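Local coordinates for periplasmic solute binding protein (Candidatus liberibacter, PDB 4CL2) that binds manganese or zinc ions in the periplasm and probably delivers them to a membrane transporter for uptake into the cell, at residues I14-V26 with M115-A127. Numbering follows the deposited sequence.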
loop_
_atom_site.group_PDB
_atom_site.type_symbol
_atom_site.label_atom_id
_atom_site.label_comp_id
_atom_site.label_asym_id
_atom_site.label_seq_id
_atom_site.Cartn_x
_atom_site.Cartn_y
_atom_site.Cartn_z
ATOM N N ILE A 14 -2.717 0.140 7.212
ATOM C CA ILE A 14 -1.961 0.231 8.472
ATOM C C ILE A 14 -2.742 -0.242 9.682
ATOM O O ILE A 14 -2.225 -0.957 10.546
ATOM C CB ILE A 14 -1.396 1.664 8.653
ATOM C CG1 ILE A 14 -0.407 1.982 7.516
ATOM C CG2 ILE A 14 -0.756 1.864 10.016
ATOM C CD1 ILE A 14 0.127 3.415 7.552
ATOM N N GLY A 15 -4.045 0.050 9.714
ATOM C CA GLY A 15 -4.885 -0.468 10.759
ATOM C C GLY A 15 -4.883 -1.964 10.853
ATOM O O GLY A 15 -4.809 -2.546 11.968
ATOM N N ASP A 16 -4.952 -2.637 9.705
ATOM C CA ASP A 16 -4.989 -4.092 9.695
ATOM C C ASP A 16 -3.641 -4.703 10.120
ATOM O O ASP A 16 -3.581 -5.701 10.885
ATOM C CB ASP A 16 -5.392 -4.609 8.306
ATOM C CG ASP A 16 -5.454 -6.105 8.275
ATOM O OD1 ASP A 16 -6.397 -6.700 8.833
ATOM O OD2 ASP A 16 -4.514 -6.709 7.729
ATOM N N ILE A 17 -2.542 -4.086 9.680
ATOM C CA ILE A 17 -1.199 -4.545 10.110
ATOM C C ILE A 17 -1.093 -4.425 11.606
ATOM O O ILE A 17 -0.684 -5.347 12.324
ATOM C CB ILE A 17 -0.102 -3.721 9.424
ATOM C CG1 ILE A 17 -0.040 -4.072 7.947
ATOM C CG2 ILE A 17 1.269 -4.057 10.062
ATOM C CD1 ILE A 17 0.717 -3.052 7.145
ATOM N N THR A 18 -1.521 -3.272 12.105
ATOM C CA THR A 18 -1.424 -3.036 13.563
ATOM C C THR A 18 -2.271 -4.025 14.386
ATOM O O THR A 18 -1.821 -4.561 15.410
ATOM C CB THR A 18 -1.861 -1.607 13.858
ATOM O OG1 THR A 18 -1.065 -0.706 13.074
ATOM C CG2 THR A 18 -1.618 -1.271 15.320
ATOM N N GLN A 19 -3.468 -4.322 13.918
ATOM C CA GLN A 19 -4.311 -5.310 14.577
ATOM C C GLN A 19 -3.649 -6.649 14.647
ATOM O O GLN A 19 -3.799 -7.350 15.635
ATOM C CB GLN A 19 -5.657 -5.422 13.863
ATOM C CG GLN A 19 -6.641 -6.410 14.462
ATOM C CD GLN A 19 -7.065 -6.066 15.893
ATOM O OE1 GLN A 19 -7.081 -4.914 16.311
ATOM N NE2 GLN A 19 -7.378 -7.090 16.656
ATOM N N ASN A 20 -2.891 -7.026 13.628
ATOM C CA ASN A 20 -2.233 -8.322 13.693
ATOM C C ASN A 20 -1.063 -8.373 14.657
ATOM O O ASN A 20 -0.702 -9.439 15.177
ATOM C CB ASN A 20 -1.764 -8.719 12.312
ATOM C CG ASN A 20 -2.872 -9.331 11.519
ATOM O OD1 ASN A 20 -3.230 -10.512 11.699
ATOM N ND2 ASN A 20 -3.493 -8.532 10.688
ATOM N N ILE A 21 -0.449 -7.223 14.922
ATOM C CA ILE A 21 0.647 -7.174 15.875
ATOM C C ILE A 21 0.112 -7.027 17.304
ATOM O O ILE A 21 0.657 -7.606 18.226
ATOM C CB ILE A 21 1.655 -6.076 15.490
ATOM C CG1 ILE A 21 2.245 -6.315 14.056
ATOM C CG2 ILE A 21 2.771 -5.930 16.505
ATOM C CD1 ILE A 21 2.702 -5.040 13.419
ATOM N N ALA A 22 -0.944 -6.234 17.493
ATOM C CA ALA A 22 -1.406 -5.945 18.829
ATOM C C ALA A 22 -2.418 -6.948 19.349
ATOM O O ALA A 22 -2.504 -7.161 20.544
ATOM C CB ALA A 22 -2.006 -4.581 18.847
ATOM N N LYS A 23 -3.160 -7.599 18.471
ATOM C CA LYS A 23 -4.179 -8.577 18.849
ATOM C C LYS A 23 -4.999 -8.180 20.046
ATOM O O LYS A 23 -5.116 -8.932 21.016
ATOM C CB LYS A 23 -3.577 -9.910 19.116
ATOM C CG LYS A 23 -2.922 -10.475 17.917
ATOM C CD LYS A 23 -2.384 -11.824 18.285
ATOM C CE LYS A 23 -2.347 -12.716 17.070
ATOM N NZ LYS A 23 -2.522 -14.116 17.546
ATOM N N ASP A 24 -5.559 -7.012 19.990
ATOM C CA ASP A 24 -6.456 -6.643 21.164
ATOM C C ASP A 24 -5.784 -6.256 22.491
ATOM O O ASP A 24 -6.515 -5.896 23.452
ATOM C CB ASP A 24 -7.561 -7.674 21.455
ATOM C CG ASP A 24 -8.465 -7.942 20.252
ATOM O OD1 ASP A 24 -8.797 -7.016 19.472
ATOM O OD2 ASP A 24 -8.876 -9.100 20.100
ATOM N N LEU A 25 -4.440 -6.183 22.535
ATOM C CA LEU A 25 -3.778 -5.550 23.650
ATOM C C LEU A 25 -4.018 -4.067 23.737
ATOM O O LEU A 25 -3.942 -3.497 24.788
ATOM C CB LEU A 25 -2.279 -5.814 23.622
ATOM C CG LEU A 25 -1.965 -7.311 23.762
ATOM C CD1 LEU A 25 -0.516 -7.491 23.328
ATOM C CD2 LEU A 25 -2.203 -7.830 25.170
ATOM N N VAL A 26 -4.254 -3.461 22.580
ATOM C CA VAL A 26 -4.660 -2.064 22.426
ATOM C C VAL A 26 -5.881 -2.014 21.514
ATOM O O VAL A 26 -6.160 -2.966 20.771
ATOM C CB VAL A 26 -3.548 -1.167 21.854
ATOM C CG1 VAL A 26 -2.298 -1.275 22.683
ATOM C CG2 VAL A 26 -3.302 -1.431 20.372
ATOM N N MET A 115 7.708 -6.300 5.834
ATOM C CA MET A 115 8.487 -6.610 7.058
ATOM C C MET A 115 8.927 -5.348 7.817
ATOM O O MET A 115 8.962 -5.323 9.047
ATOM C CB MET A 115 9.689 -7.451 6.783
ATOM C CG MET A 115 9.460 -8.622 5.876
ATOM S SD MET A 115 8.310 -9.760 6.756
ATOM C CE MET A 115 7.663 -10.798 5.444
ATOM N N ILE A 116 9.225 -4.282 7.083
ATOM C CA ILE A 116 9.612 -2.983 7.679
ATOM C C ILE A 116 8.405 -2.278 8.330
ATOM O O ILE A 116 8.551 -1.757 9.455
ATOM C CB ILE A 116 10.276 -2.081 6.612
ATOM C CG1 ILE A 116 11.562 -2.765 6.186
ATOM C CG2 ILE A 116 10.494 -0.691 7.194
ATOM C CD1 ILE A 116 12.216 -2.096 4.988
ATOM N N TYR A 117 7.255 -2.272 7.678
ATOM C CA TYR A 117 5.998 -1.775 8.279
ATOM C C TYR A 117 5.758 -2.485 9.617
ATOM O O TYR A 117 5.520 -1.851 10.657
ATOM C CB TYR A 117 4.773 -1.971 7.390
ATOM C CG TYR A 117 4.560 -0.925 6.303
ATOM C CD1 TYR A 117 5.412 -0.797 5.215
ATOM C CD2 TYR A 117 3.472 -0.047 6.359
ATOM C CE1 TYR A 117 5.190 0.140 4.196
ATOM C CE2 TYR A 117 3.276 0.890 5.361
ATOM C CZ TYR A 117 4.109 1.018 4.306
ATOM O OH TYR A 117 3.923 1.943 3.285
ATOM N N ILE A 118 5.854 -3.781 9.589
ATOM C CA ILE A 118 5.589 -4.598 10.807
ATOM C C ILE A 118 6.575 -4.235 11.904
ATOM O O ILE A 118 6.164 -4.038 13.052
ATOM C CB ILE A 118 5.638 -6.096 10.437
ATOM C CG1 ILE A 118 4.418 -6.446 9.569
ATOM C CG2 ILE A 118 5.695 -6.961 11.701
ATOM C CD1 ILE A 118 4.550 -7.759 8.850
ATOM N N GLU A 119 7.882 -4.166 11.574
ATOM C CA GLU A 119 8.932 -3.876 12.547
ATOM C C GLU A 119 8.724 -2.501 13.157
ATOM O O GLU A 119 8.861 -2.322 14.381
ATOM C CB GLU A 119 10.322 -4.029 11.925
ATOM C CG GLU A 119 11.411 -3.487 12.818
ATOM C CD GLU A 119 11.521 -4.158 14.171
ATOM O OE1 GLU A 119 10.907 -5.249 14.387
ATOM O OE2 GLU A 119 12.181 -3.564 15.054
ATOM N N ASN A 120 8.435 -1.491 12.314
ATOM C CA ASN A 120 8.283 -0.148 12.869
ATOM C C ASN A 120 7.056 -0.090 13.758
ATOM O O ASN A 120 7.048 0.664 14.767
ATOM C CB ASN A 120 8.145 0.874 11.719
ATOM C CG ASN A 120 9.483 1.164 11.087
ATOM O OD1 ASN A 120 10.504 1.029 11.749
ATOM N ND2 ASN A 120 9.507 1.512 9.826
ATOM N N ILE A 121 6.009 -0.826 13.425
ATOM C CA ILE A 121 4.787 -0.793 14.237
ATOM C C ILE A 121 5.037 -1.561 15.559
ATOM O O ILE A 121 4.622 -1.119 16.644
ATOM C CB ILE A 121 3.556 -1.298 13.455
ATOM C CG1 ILE A 121 3.205 -0.275 12.374
ATOM C CG2 ILE A 121 2.326 -1.477 14.375
ATOM C CD1 ILE A 121 2.247 -0.784 11.329
ATOM N N ARG A 122 5.681 -2.712 15.460
ATOM C CA ARG A 122 6.094 -3.461 16.667
ATOM C C ARG A 122 6.888 -2.558 17.629
ATOM O O ARG A 122 6.608 -2.483 18.842
ATOM C CB ARG A 122 6.913 -4.695 16.312
ATOM C CG ARG A 122 7.350 -5.474 17.541
ATOM C CD ARG A 122 8.631 -6.242 17.312
ATOM N NE ARG A 122 9.780 -5.326 17.066
ATOM C CZ ARG A 122 10.357 -4.570 17.984
ATOM N NH1 ARG A 122 9.982 -4.593 19.239
ATOM N NH2 ARG A 122 11.346 -3.759 17.651
ATOM N N LYS A 123 7.875 -1.842 17.077
ATOM C CA LYS A 123 8.707 -0.965 17.877
ATOM C C LYS A 123 7.900 0.122 18.543
ATOM O O LYS A 123 8.085 0.399 19.732
ATOM C CB LYS A 123 9.829 -0.396 16.964
ATOM C CG LYS A 123 10.805 0.450 17.749
ATOM C CD LYS A 123 11.942 0.999 16.865
ATOM C CE LYS A 123 12.198 0.331 15.539
ATOM N NZ LYS A 123 13.223 1.161 14.798
ATOM N N ALA A 124 6.988 0.743 17.786
ATOM C CA ALA A 124 6.169 1.807 18.363
ATOM C C ALA A 124 5.197 1.313 19.438
ATOM O O ALA A 124 5.017 1.955 20.474
ATOM C CB ALA A 124 5.443 2.541 17.236
ATOM N N LEU A 125 4.564 0.180 19.207
ATOM C CA LEU A 125 3.666 -0.410 20.190
ATOM C C LEU A 125 4.403 -0.754 21.468
ATOM O O LEU A 125 3.895 -0.506 22.544
ATOM C CB LEU A 125 3.025 -1.674 19.631
ATOM C CG LEU A 125 1.930 -1.465 18.575
ATOM C CD1 LEU A 125 1.550 -2.807 17.947
ATOM C CD2 LEU A 125 0.669 -0.778 19.128
ATOM N N THR A 126 5.630 -1.230 21.314
ATOM C CA THR A 126 6.449 -1.659 22.454
ATOM C C THR A 126 6.860 -0.424 23.275
ATOM O O THR A 126 6.833 -0.449 24.516
ATOM C CB THR A 126 7.622 -2.552 21.974
ATOM O OG1 THR A 126 7.114 -3.694 21.286
ATOM C CG2 THR A 126 8.549 -2.951 23.092
ATOM N N ALA A 127 7.190 0.673 22.608
ATOM C CA ALA A 127 7.548 1.897 23.320
ATOM C C ALA A 127 6.335 2.479 24.056
ATOM O O ALA A 127 6.467 3.022 25.158
ATOM C CB ALA A 127 8.105 2.909 22.371
#
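I14 CG1 lies at the edge of the Y117 ring, near its plane, 4.4 Å from Y117 CE2, and I17 CD1 comes in obliquely near Y117 CD2. Y117 OH is hydrogen-bonded to N60 OD1, and the Y117 side chain lies about 7 Å from that of the metal ligand H106. R122 leads its charge away from the contact and grips E119 side-on, the carboxylate at the guanidinium edge and in its plane, NE and NH2 each taking one oxygen. Beyond these groups the contact is a knobs-into-holes packing of two helices within the N-terminal lobe of a bacterial solute-binding protein; the axes of segments 14-22 and 115-127 approach to 9.9 Å and cross at -60°. I121 is one knob, set among I14, I17, T18 and I21: its CD1 reaches I17 CG2 at 3.6 Å, the two side chains crossing at about a right angle. I21 answers from the other helix, among I118, I121, R122 and L125. With CG1 anti to its carbonyl carbon (chi1 -59°), it sends CD1 against I121 CG2, 3.7 Å away, while CG2 turns to L125. Strands 6-9 and 56-59 back this apolar layer through V7 and L58. T18 OG1, beside the methyls of I121, donates to I14 O at 2.8 Å from above the carbonyl plane.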